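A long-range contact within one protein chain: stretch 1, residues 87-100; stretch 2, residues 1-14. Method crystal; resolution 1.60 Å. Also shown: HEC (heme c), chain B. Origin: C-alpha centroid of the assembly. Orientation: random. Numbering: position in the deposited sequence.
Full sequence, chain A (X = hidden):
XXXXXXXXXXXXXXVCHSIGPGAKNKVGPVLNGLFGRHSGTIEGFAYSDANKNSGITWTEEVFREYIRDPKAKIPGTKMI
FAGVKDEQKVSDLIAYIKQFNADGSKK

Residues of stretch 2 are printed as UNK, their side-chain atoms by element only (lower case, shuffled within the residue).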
# COMPACT_ATOMS: atom_id res chain seq x y z
N GLU A 87 -13.06 7.81 -4.80
CA GLU A 87 -13.20 7.91 -3.36
C GLU A 87 -13.71 6.68 -2.64
O GLU A 87 -13.23 6.26 -1.57
CB GLU A 87 -14.12 9.09 -3.05
CG GLU A 87 -14.85 9.28 -1.75
CD GLU A 87 -15.47 10.65 -1.56
OE1 GLU A 87 -15.66 11.51 -2.42
OE2 GLU A 87 -15.77 10.82 -0.35
N GLN A 88 -14.75 6.11 -3.23
CA GLN A 88 -15.38 4.90 -2.76
C GLN A 88 -14.38 3.74 -2.88
O GLN A 88 -14.25 2.94 -1.94
CB GLN A 88 -16.71 4.63 -3.49
CG GLN A 88 -17.46 3.41 -2.99
CD GLN A 88 -17.81 3.40 -1.53
OE1 GLN A 88 -17.40 2.62 -0.65
NE2 GLN A 88 -18.63 4.37 -1.16
N LYS A 89 -13.70 3.67 -4.04
CA LYS A 89 -12.71 2.60 -4.25
C LYS A 89 -11.59 2.62 -3.20
O LYS A 89 -11.22 1.55 -2.69
CB LYS A 89 -12.06 2.69 -5.63
CG LYS A 89 -13.09 2.32 -6.71
CD LYS A 89 -12.31 2.13 -8.01
CE LYS A 89 -13.20 1.46 -9.05
NZ LYS A 89 -14.23 2.42 -9.52
N VAL A 90 -11.12 3.83 -2.91
CA VAL A 90 -10.06 4.05 -1.90
C VAL A 90 -10.56 3.56 -0.54
O VAL A 90 -9.89 2.83 0.18
CB VAL A 90 -9.52 5.50 -1.96
CG1 VAL A 90 -8.56 5.78 -0.77
CG2 VAL A 90 -8.81 5.83 -3.27
N SER A 91 -11.76 4.01 -0.17
CA SER A 91 -12.41 3.59 1.10
C SER A 91 -12.52 2.07 1.14
O SER A 91 -12.20 1.44 2.17
CB SER A 91 -13.76 4.30 1.26
OG SER A 91 -13.57 5.71 1.33
N ASP A 92 -12.88 1.40 0.06
CA ASP A 92 -12.99 -0.08 0.02
C ASP A 92 -11.60 -0.74 0.17
O ASP A 92 -11.42 -1.68 0.95
CB ASP A 92 -13.72 -0.58 -1.23
CG ASP A 92 -15.21 -0.18 -1.14
OD1 ASP A 92 -15.74 0.04 -0.06
OD2 ASP A 92 -15.79 -0.07 -2.23
N LEU A 93 -10.68 -0.15 -0.62
CA LEU A 93 -9.28 -0.61 -0.60
C LEU A 93 -8.69 -0.61 0.80
O LEU A 93 -8.00 -1.56 1.23
CB LEU A 93 -8.56 0.35 -1.59
CG LEU A 93 -7.06 0.07 -1.66
CD1 LEU A 93 -6.86 -1.35 -2.19
CD2 LEU A 93 -6.42 1.14 -2.55
N ILE A 94 -8.87 0.50 1.51
CA ILE A 94 -8.44 0.66 2.89
C ILE A 94 -9.06 -0.46 3.74
O ILE A 94 -8.28 -1.11 4.50
CB ILE A 94 -8.79 2.04 3.52
CG1 ILE A 94 -7.98 3.17 2.87
CG2 ILE A 94 -8.55 2.02 5.08
CD1 ILE A 94 -8.50 4.60 3.16
N ALA A 95 -10.35 -0.70 3.59
CA ALA A 95 -11.02 -1.76 4.39
C ALA A 95 -10.36 -3.13 4.21
O ALA A 95 -10.11 -3.88 5.19
CB ALA A 95 -12.49 -1.80 4.00
N TYR A 96 -10.02 -3.43 2.94
CA TYR A 96 -9.39 -4.71 2.61
C TYR A 96 -7.99 -4.88 3.23
O TYR A 96 -7.63 -5.89 3.84
CB TYR A 96 -9.32 -4.86 1.07
CG TYR A 96 -8.64 -6.17 0.71
CD1 TYR A 96 -9.22 -7.43 0.93
CD2 TYR A 96 -7.37 -6.13 0.11
CE1 TYR A 96 -8.58 -8.63 0.57
CE2 TYR A 96 -6.70 -7.30 -0.25
CZ TYR A 96 -7.33 -8.54 -0.01
OH TYR A 96 -6.60 -9.64 -0.33
N ILE A 97 -7.15 -3.84 3.02
CA ILE A 97 -5.78 -3.90 3.51
C ILE A 97 -5.74 -3.98 5.03
O ILE A 97 -4.86 -4.67 5.56
CB ILE A 97 -4.92 -2.73 2.93
CG1 ILE A 97 -4.79 -2.84 1.38
CG2 ILE A 97 -3.50 -2.66 3.59
CD1 ILE A 97 -4.08 -1.58 0.79
N LYS A 98 -6.62 -3.23 5.71
CA LYS A 98 -6.69 -3.16 7.17
C LYS A 98 -6.95 -4.51 7.81
O LYS A 98 -6.60 -4.64 8.98
CB LYS A 98 -7.69 -2.14 7.77
CG LYS A 98 -6.93 -0.86 8.21
CD LYS A 98 -7.67 -0.05 9.26
CE LYS A 98 -6.80 0.41 10.42
NZ LYS A 98 -6.12 1.72 10.17
N GLN A 99 -7.51 -5.47 7.13
CA GLN A 99 -7.77 -6.80 7.64
C GLN A 99 -6.51 -7.55 8.04
O GLN A 99 -6.60 -8.42 8.93
CB GLN A 99 -8.48 -7.77 6.67
CG GLN A 99 -9.85 -7.26 6.26
CD GLN A 99 -10.47 -8.23 5.28
OE1 GLN A 99 -11.48 -8.82 5.63
NE2 GLN A 99 -9.87 -8.38 4.10
N PHE A 100 -5.39 -7.24 7.43
CA PHE A 100 -4.15 -8.00 7.69
C PHE A 100 -3.16 -7.52 8.72
O PHE A 100 -2.84 -6.34 8.82
CB PHE A 100 -3.43 -8.20 6.31
CG PHE A 100 -4.31 -8.84 5.28
CD1 PHE A 100 -5.13 -8.05 4.50
CD2 PHE A 100 -4.31 -10.21 5.07
CE1 PHE A 100 -5.97 -8.61 3.52
CE2 PHE A 100 -5.16 -10.77 4.10
CZ PHE A 100 -5.99 -9.97 3.30
N UNK A 1 -14.62 0.74 4.88
CA UNK A 1 -15.66 0.44 3.90
C UNK A 1 -15.93 -1.05 3.76
O UNK A 1 -15.94 -1.74 4.80
c UNK A 1 -16.57 1.68 1.95
o UNK A 1 -17.46 3.85 1.92
n UNK A 1 -17.17 2.84 3.95
c UNK A 1 -17.12 2.89 2.62
c UNK A 1 -15.33 1.13 2.60
N UNK A 2 -16.16 -1.54 2.57
CA UNK A 2 -16.44 -2.96 2.30
C UNK A 2 -15.21 -3.74 1.84
O UNK A 2 -14.72 -3.57 0.72
o UNK A 2 -19.07 -4.48 0.24
o UNK A 2 -17.50 -5.33 1.49
c UNK A 2 -17.59 -2.97 1.28
c UNK A 2 -18.07 -4.37 0.98
N UNK A 3 -14.70 -4.61 2.68
CA UNK A 3 -13.50 -5.41 2.42
C UNK A 3 -13.63 -6.30 1.21
O UNK A 3 -12.67 -6.44 0.42
c UNK A 3 -13.03 -6.12 3.69
N UNK A 4 -14.81 -6.87 0.97
CA UNK A 4 -15.07 -7.72 -0.21
C UNK A 4 -14.84 -6.90 -1.48
O UNK A 4 -14.20 -7.35 -2.46
c UNK A 4 -16.48 -8.32 -0.16
N UNK A 5 -15.36 -5.69 -1.43
CA UNK A 5 -15.22 -4.71 -2.51
C UNK A 5 -13.76 -4.24 -2.62
O UNK A 5 -13.32 -4.09 -3.78
o UNK A 5 -17.46 -3.88 -2.40
c UNK A 5 -16.10 -3.48 -2.43
N UNK A 6 -13.07 -4.06 -1.51
CA UNK A 6 -11.66 -3.61 -1.58
C UNK A 6 -10.77 -4.68 -2.21
O UNK A 6 -9.74 -4.39 -2.86
N UNK A 7 -11.20 -5.93 -2.03
CA UNK A 7 -10.46 -7.07 -2.55
C UNK A 7 -10.36 -6.97 -4.06
O UNK A 7 -9.28 -7.26 -4.61
c UNK A 7 -11.02 -8.42 -2.12
o UNK A 7 -9.63 -11.79 -2.19
c UNK A 7 -10.14 -9.61 -2.57
o UNK A 7 -11.45 -11.12 -1.26
c UNK A 7 -10.48 -10.91 -1.95
N UNK A 8 -11.47 -6.53 -4.69
CA UNK A 8 -11.48 -6.33 -6.14
C UNK A 8 -10.62 -5.17 -6.59
O UNK A 8 -9.96 -5.29 -7.62
n UNK A 8 -13.08 -8.26 -8.37
c UNK A 8 -13.81 -7.26 -6.32
c UNK A 8 -12.89 -6.10 -6.71
o UNK A 8 -13.25 -9.62 -6.54
c UNK A 8 -13.36 -8.51 -7.08
N UNK A 9 -10.68 -4.04 -5.87
CA UNK A 9 -9.83 -2.90 -6.22
C UNK A 9 -8.36 -3.36 -6.06
O UNK A 9 -7.51 -2.93 -6.86
c UNK A 9 -10.21 -1.66 -5.36
c UNK A 9 -9.26 -0.50 -5.60
c UNK A 9 -11.65 -1.21 -5.52
N UNK A 10 -8.05 -4.21 -5.09
CA UNK A 10 -6.70 -4.72 -4.83
C UNK A 10 -6.03 -5.43 -6.01
O UNK A 10 -4.80 -5.56 -6.10
c UNK A 10 -2.52 -5.82 -2.21
c UNK A 10 -4.38 -6.80 -3.37
c UNK A 10 -3.28 -4.68 -1.91
c UNK A 10 -4.61 -4.60 -2.37
c UNK A 10 -3.06 -6.89 -2.90
c UNK A 10 -6.59 -5.59 -3.58
c UNK A 10 -5.16 -5.68 -3.06
N UNK A 11 -6.86 -5.93 -6.93
CA UNK A 11 -6.37 -6.64 -8.13
C UNK A 11 -5.40 -5.75 -8.90
O UNK A 11 -4.40 -6.31 -9.40
c UNK A 11 -9.86 -8.92 -10.13
c UNK A 11 -9.45 -8.79 -8.68
n UNK A 11 -9.88 -7.60 -10.81
c UNK A 11 -7.97 -8.56 -8.49
c UNK A 11 -7.52 -7.17 -8.97
N UNK A 12 -5.60 -4.46 -8.94
CA UNK A 12 -4.65 -3.57 -9.65
C UNK A 12 -3.30 -3.65 -8.95
O UNK A 12 -2.25 -3.84 -9.59
c UNK A 12 -6.19 -1.50 -9.12
o UNK A 12 -7.87 0.20 -9.56
c UNK A 12 -6.69 -0.20 -9.69
n UNK A 12 -5.82 0.58 -10.33
c UNK A 12 -5.13 -2.17 -9.91
N UNK A 13 -3.29 -3.67 -7.63
CA UNK A 13 -2.09 -3.75 -6.81
C UNK A 13 -1.39 -5.11 -6.84
O UNK A 13 -0.16 -5.12 -6.72
s UNK A 13 -3.65 -2.18 -5.06
c UNK A 13 -2.46 -3.53 -5.32
N UNK A 14 -2.17 -6.18 -6.89
CA UNK A 14 -1.60 -7.55 -6.85
C UNK A 14 -0.49 -7.87 -7.84
O UNK A 14 0.35 -8.74 -7.51
c UNK A 14 -3.89 -10.65 -6.52
c UNK A 14 -2.79 -8.51 -6.92
c UNK A 14 -2.54 -9.92 -6.48
c UNK A 14 -1.92 -10.01 -5.08
FE HEC B . 2.66 0.14 -4.85
CHA HEC B . 5.25 1.05 -2.93
CHB HEC B . 0.50 0.67 -2.24
CHC HEC B . -0.03 -0.54 -6.92
CHD HEC B . 4.83 -0.84 -7.36
NA HEC B . 2.85 0.72 -2.92
C1A HEC B . 4.01 1.21 -2.32
C2A HEC B . 3.68 1.76 -1.04
C3A HEC B . 2.36 1.66 -0.87
C4A HEC B . 1.80 1.02 -2.05
CMA HEC B . 1.50 2.13 0.33
CAA HEC B . 4.72 2.29 -0.01
CBA HEC B . 5.27 1.06 0.77
CGA HEC B . 6.25 1.30 1.89
O1A HEC B . 6.53 2.46 2.15
O2A HEC B . 6.67 0.26 2.44
NB HEC B . 0.68 0.05 -4.63
C1B HEC B . -0.02 0.25 -3.43
C2B HEC B . -1.42 0.05 -3.69
C3B HEC B . -1.57 -0.24 -4.98
C4B HEC B . -0.27 -0.27 -5.59
CMB HEC B . -2.48 0.20 -2.58
CAB HEC B . -2.93 -0.56 -5.68
CBB HEC B . -3.78 0.55 -5.86
NC HEC B . 2.46 -0.54 -6.75
C1C HEC B . 1.26 -0.74 -7.41
C2C HEC B . 1.57 -1.22 -8.75
C3C HEC B . 2.90 -1.27 -8.89
C4C HEC B . 3.48 -0.88 -7.63
CMC HEC B . 0.49 -1.55 -9.80
CAC HEC B . 3.69 -1.80 -10.15
CBC HEC B . 3.49 -1.23 -11.42
ND HEC B . 4.66 0.07 -5.07
C1D HEC B . 5.37 -0.31 -6.21
C2D HEC B . 6.79 -0.03 -5.97
C3D HEC B . 6.91 0.46 -4.74
C4D HEC B . 5.59 0.56 -4.17
CMD HEC B . 7.89 -0.32 -7.03
CAD HEC B . 8.19 0.99 -4.04
CBD HEC B . 8.30 2.54 -4.21
CGD HEC B . 9.71 3.08 -4.03
O1D HEC B . 9.79 4.26 -4.47
O2D HEC B . 10.61 2.40 -3.49
O HOH W 1 -12.26 2.75 4.75
O HOH W 2 -18.53 -0.72 -1.96
O HOH W 3 -7.84 -12.08 0.24

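Position 1 has five side-chain atoms, a row of three carbons whose last carries one oxygen and one nitrogen, and its CB lies 3.2 Å from Ser-91 O; this is Gln-1. A water joins its N (3.1 Å) to Ser-91 O (2.9 Å). Position 2 has two carbons, the second carrying two oxygens, and its backbone N donates to Asp-92 OD1 at 3.1 Å: Asp-2. Its OD1 accepts a weak capping bond from the N of position 4 (3.1 Å), just before the helix. Position 3 has one carbon, 4.4 Å from Ala-95 CB, and its O lies 3.6 Å from Tyr-96 CD1; it is Ala-3. Position 4 also has a single carbon, which points away from stretch 1: Ala-4. Position 5 bears one carbon and one oxygen, its CB 3.4 Å from Asp-92 OD2, and is Ser-5.

Position 6 has no side-chain atoms. Its CA approaches Asp-92 O at 3.2 Å in a CA-H...O contact, and a CB here would clash with Asp-92 O and Tyr-96 CB. It is Gly-6. Position 7 has three carbons in a row ending in two oxygens, with CB 3.6 Å from Tyr-96 CE1: Glu-7. Its CA sits over the tyrosine ring, 3.8 Å from the centroid, and a water links its OE2 (3.0 Å) to Tyr-96 OH (2.8 Å). Position 8, three carbons ending in one oxygen and one nitrogen, points away and is Gln-8.

Position 9 has three carbons branched at CB, one of them 4.2 Å from Leu-93 CB: Val-9. Position 10 carries a six-carbon ring beyond CB, a ring atom of which lies 3.6 Å from Tyr-96 CE2; with no hydroxyl, it is Phe-10. The two rings meet obliquely, while Leu-93 CD1 lies at the phenylalanine edge, 4.0 Å from Phe-10 CD2. Position 11, four carbons in a row ending in nitrogen, is out of reach: Lys-11. Position 12, three carbons ending in one oxygen and one nitrogen, makes no close contact: Gln-12. Position 13 has one carbon and a sulfur 4.4 Å from Leu-93 CD1; the sulfur is bonded to heme CAB at 1.9 Å, hence Cys-13. Position 14, four carbons forked at the second, is out of reach: Leu-14.

The helices cross at -101°, their axes approaching to 6.7 Å. Gly-6 permits this closeness, bringing its CA within 4.0 Å of Leu-93 CA. Leu-93 fits among Gly-6, Val-9, Phe-10 and Cys-13, and Tyr-96 among Ala-3, Gly-6, Glu-7 and Phe-10. Asp-92 adds a polar tie near the start of the N-terminal helix.

Stretch 2, residues 1-14: QDAASGEQVFKQCL
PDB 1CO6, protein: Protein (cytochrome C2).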